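Local coordinates for protein N-acetyltransferase (Escherichia coli, PDB 6GTQ) that probably transfers an acetyl group from acetyl-coenzyme A to an amino group of its acceptor, as enzymes of the GNAT family do, at residues Leu99-Arg103 and Ser104-Gln108. The protein carries 1 engineered substitution. Sequence-based numbering, arbitrary orientation.
Sequences LAIDR and SLQGQ
The side-chain amide of Q106 lies with one face against the backbone of R103, whose CA sits almost squarely over it, 3.8 Å from Q106 CD. R103 CG lies on the same face, 4.0 Å from Q106 OE1 and off to one side of it. At the nitrogen end, Q106 NE2 gives a hydrogen bond to I101 O (2.8 Å), bent at the hydrogen and with the oxygen displaced from the amide plane toward the R103 side. The same NE2 also bonds to C25 O, so two carbonyls fix which way round the amide lies. The carboxylate of D102 is gripped differently: S104 OG meets OD2 on its anti side, near the carboxylate plane (2.7 Å), while S104 N approaches OD2 from above that plane (3.2 Å). D102 CG stands anti to its own backbone N (chi1 -168°), which leads OD2 forward to S104; OD1 accepts from D24 N. The bond to S104 N makes an Asx turn, and L105 N donates to D102 O (3.0 Å) from above the carbonyl plane, closing a four-residue turn from D102 to L105. Here strand 90-101 leaves the central sheet and the chain turns toward helix 110-129. In the GNAT fold this connection carries the Q/R-x-x-G-x-G/A signature, here probably starting at Q106; in the family the backbone amides of this signature and the start of the helix after it typically receive the coenzyme A pyrophosphate. L105 to Q108 form a type II turn closed by Q108 N to L105 O, with G107 at its third position. Weak bonds link Q106 N to both D102 O and R103 O. On the apolar side I101 CG2 packs on L105 CB (3.9 Å), the two side chains crossing at about a right angle; L114 borders I101, and W110, L62 and L7 border L105.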
ATOM      1  N   LEU A  99       1.271   5.503  -3.345  1.00 53.44           N
ATOM      2  CA  LEU A  99      -0.186   5.488  -3.342  1.00 53.99           C
ATOM      3  C   LEU A  99      -0.647   6.834  -3.865  1.00 59.13           C
ATOM      4  O   LEU A  99      -0.259   7.876  -3.326  1.00 61.45           O
ATOM      5  CB  LEU A  99      -0.757   5.189  -1.930  1.00 53.98           C
ATOM      6  CG  LEU A  99      -2.293   5.123  -1.783  1.00 59.16           C
ATOM      7  CD1 LEU A  99      -2.866   3.839  -2.351  1.00 57.56           C
ATOM      8  CD2 LEU A  99      -2.697   5.233  -0.335  1.00 62.44           C
ATOM      9  N   ALA A 100      -1.421   6.817  -4.951  1.00 54.65           N
ATOM     10  CA  ALA A 100      -1.958   8.036  -5.559  1.00 55.19           C
ATOM     11  C   ALA A 100      -3.366   7.798  -6.056  1.00 56.90           C
ATOM     12  O   ALA A 100      -3.629   6.765  -6.668  1.00 54.06           O
ATOM     13  CB  ALA A 100      -1.065   8.496  -6.703  1.00 56.23           C
ATOM     14  N   ILE A 101      -4.271   8.749  -5.783  1.00 56.22           N
ATOM     15  CA  ILE A 101      -5.676   8.730  -6.216  1.00 57.21           C
ATOM     16  C   ILE A 101      -5.940  10.011  -6.993  1.00 65.86           C
ATOM     17  O   ILE A 101      -5.613  11.096  -6.506  1.00 68.78           O
ATOM     18  CB  ILE A 101      -6.670   8.562  -5.012  1.00 60.42           C
ATOM     19  CG1 ILE A 101      -6.443   7.228  -4.225  1.00 57.85           C
ATOM     20  CG2 ILE A 101      -8.138   8.725  -5.433  1.00 61.87           C
ATOM     21  CD1 ILE A 101      -6.784   5.874  -4.946  1.00 55.70           C
ATOM     22  N   ASP A 102      -6.545   9.892  -8.186  1.00 62.72           N
ATOM     23  CA  ASP A 102      -6.905  11.035  -9.023  1.00 65.05           C
ATOM     24  C   ASP A 102      -7.862  11.973  -8.279  1.00 71.51           C
ATOM     25  O   ASP A 102      -8.748  11.498  -7.566  1.00 70.80           O
ATOM     26  CB  ASP A 102      -7.529  10.559 -10.343  1.00 66.92           C
ATOM     27  CG  ASP A 102      -7.672  11.659 -11.372  1.00 78.79           C
ATOM     28  OD1 ASP A 102      -6.670  11.975 -12.043  1.00 78.46           O
ATOM     29  OD2 ASP A 102      -8.788  12.205 -11.504  1.00 86.42           O
ATOM     30  N   ARG A 103      -7.673  13.301  -8.458  1.00 71.21           N
ATOM     31  CA  ARG A 103      -8.444  14.392  -7.837  1.00 74.67           C
ATOM     32  C   ARG A 103      -9.959  14.238  -7.987  1.00 79.43           C
ATOM     33  O   ARG A 103     -10.693  14.611  -7.071  1.00 80.68           O
ATOM     34  CB  ARG A 103      -8.008  15.755  -8.397  1.00 78.41           C
ATOM     35  CG  ARG A 103      -6.702  16.297  -7.835  1.00 88.04           C
ATOM     36  CD  ARG A 103      -6.269  17.524  -8.620  1.00103.40           C
ATOM     37  NE  ARG A 103      -5.067  18.143  -8.059  1.00118.34           N
ATOM     38  CZ  ARG A 103      -5.066  19.234  -7.301  1.00141.81           C
ATOM     39  NH1 ARG A 103      -3.925  19.720  -6.830  1.00132.17           N
ATOM     40  NH2 ARG A 103      -6.203  19.857  -7.017  1.00135.23           N
ATOM     41  N   SER A 104     -10.416  13.682  -9.134  1.00 75.00           N
ATOM     42  CA  SER A 104     -11.826  13.436  -9.438  1.00 76.56           C
ATOM     43  C   SER A 104     -12.476  12.431  -8.480  1.00 81.85           C
ATOM     44  O   SER A 104     -13.683  12.507  -8.247  1.00 84.76           O
ATOM     45  CB  SER A 104     -11.997  12.976 -10.881  1.00 77.73           C
ATOM     46  OG  SER A 104     -11.435  11.696 -11.109  1.00 79.21           O
ATOM     47  N   LEU A 105     -11.682  11.504  -7.920  1.00 76.32           N
ATOM     48  CA  LEU A 105     -12.184  10.482  -7.000  1.00 75.32           C
ATOM     49  C   LEU A 105     -12.015  10.825  -5.521  1.00 83.05           C
ATOM     50  O   LEU A 105     -12.696  10.226  -4.684  1.00 83.37           O
ATOM     51  CB  LEU A 105     -11.565   9.110  -7.308  1.00 70.94           C
ATOM     52  CG  LEU A 105     -12.093   8.378  -8.547  1.00 74.33           C
ATOM     53  CD1 LEU A 105     -11.545   6.985  -8.600  1.00 70.38           C
ATOM     54  CD2 LEU A 105     -13.624   8.298  -8.558  1.00 78.77           C
ATOM     55  N   GLN A 106     -11.128  11.791  -5.202  1.00 81.69           N
ATOM     56  CA  GLN A 106     -10.808  12.218  -3.835  1.00 82.38           C
ATOM     57  C   GLN A 106     -12.047  12.669  -3.046  1.00 89.19           C
ATOM     58  O   GLN A 106     -12.845  13.465  -3.541  1.00 91.32           O
ATOM     59  CB  GLN A 106      -9.687  13.275  -3.823  1.00 84.25           C
ATOM     60  CG  GLN A 106      -8.313  12.684  -4.187  1.00 86.64           C
ATOM     61  CD  GLN A 106      -7.182  13.687  -4.323  1.00 99.43           C
ATOM     62  OE1 GLN A 106      -7.341  14.907  -4.132  1.00 99.35           O
ATOM     63  NE2 GLN A 106      -5.998  13.182  -4.660  1.00 76.92           N
ATOM     64  N   GLY A 107     -12.204  12.083  -1.854  1.00 85.14           N
ATOM     65  CA  GLY A 107     -13.334  12.296  -0.956  1.00 87.38           C
ATOM     66  C   GLY A 107     -14.268  11.099  -0.861  1.00 89.57           C
ATOM     67  O   GLY A 107     -15.172  11.086  -0.022  1.00 91.52           O
ATOM     68  N   GLN A 108     -14.050  10.075  -1.713  1.00 82.47           N
ATOM     69  CA  GLN A 108     -14.880   8.868  -1.781  1.00 81.31           C
ATOM     70  C   GLN A 108     -14.269   7.645  -1.074  1.00 81.98           C
ATOM     71  O   GLN A 108     -14.877   6.574  -1.071  1.00 81.38           O
ATOM     72  CB  GLN A 108     -15.245   8.544  -3.239  1.00 82.37           C
ATOM     73  CG  GLN A 108     -16.226   9.539  -3.857  1.00 93.24           C
ATOM     74  CD  GLN A 108     -16.010   9.747  -5.336  1.00105.36           C
ATOM     75  OE1 GLN A 108     -16.102   8.814  -6.150  1.00 96.02           O
ATOM     76  NE2 GLN A 108     -15.738  10.989  -5.719  1.00 99.54           N
TER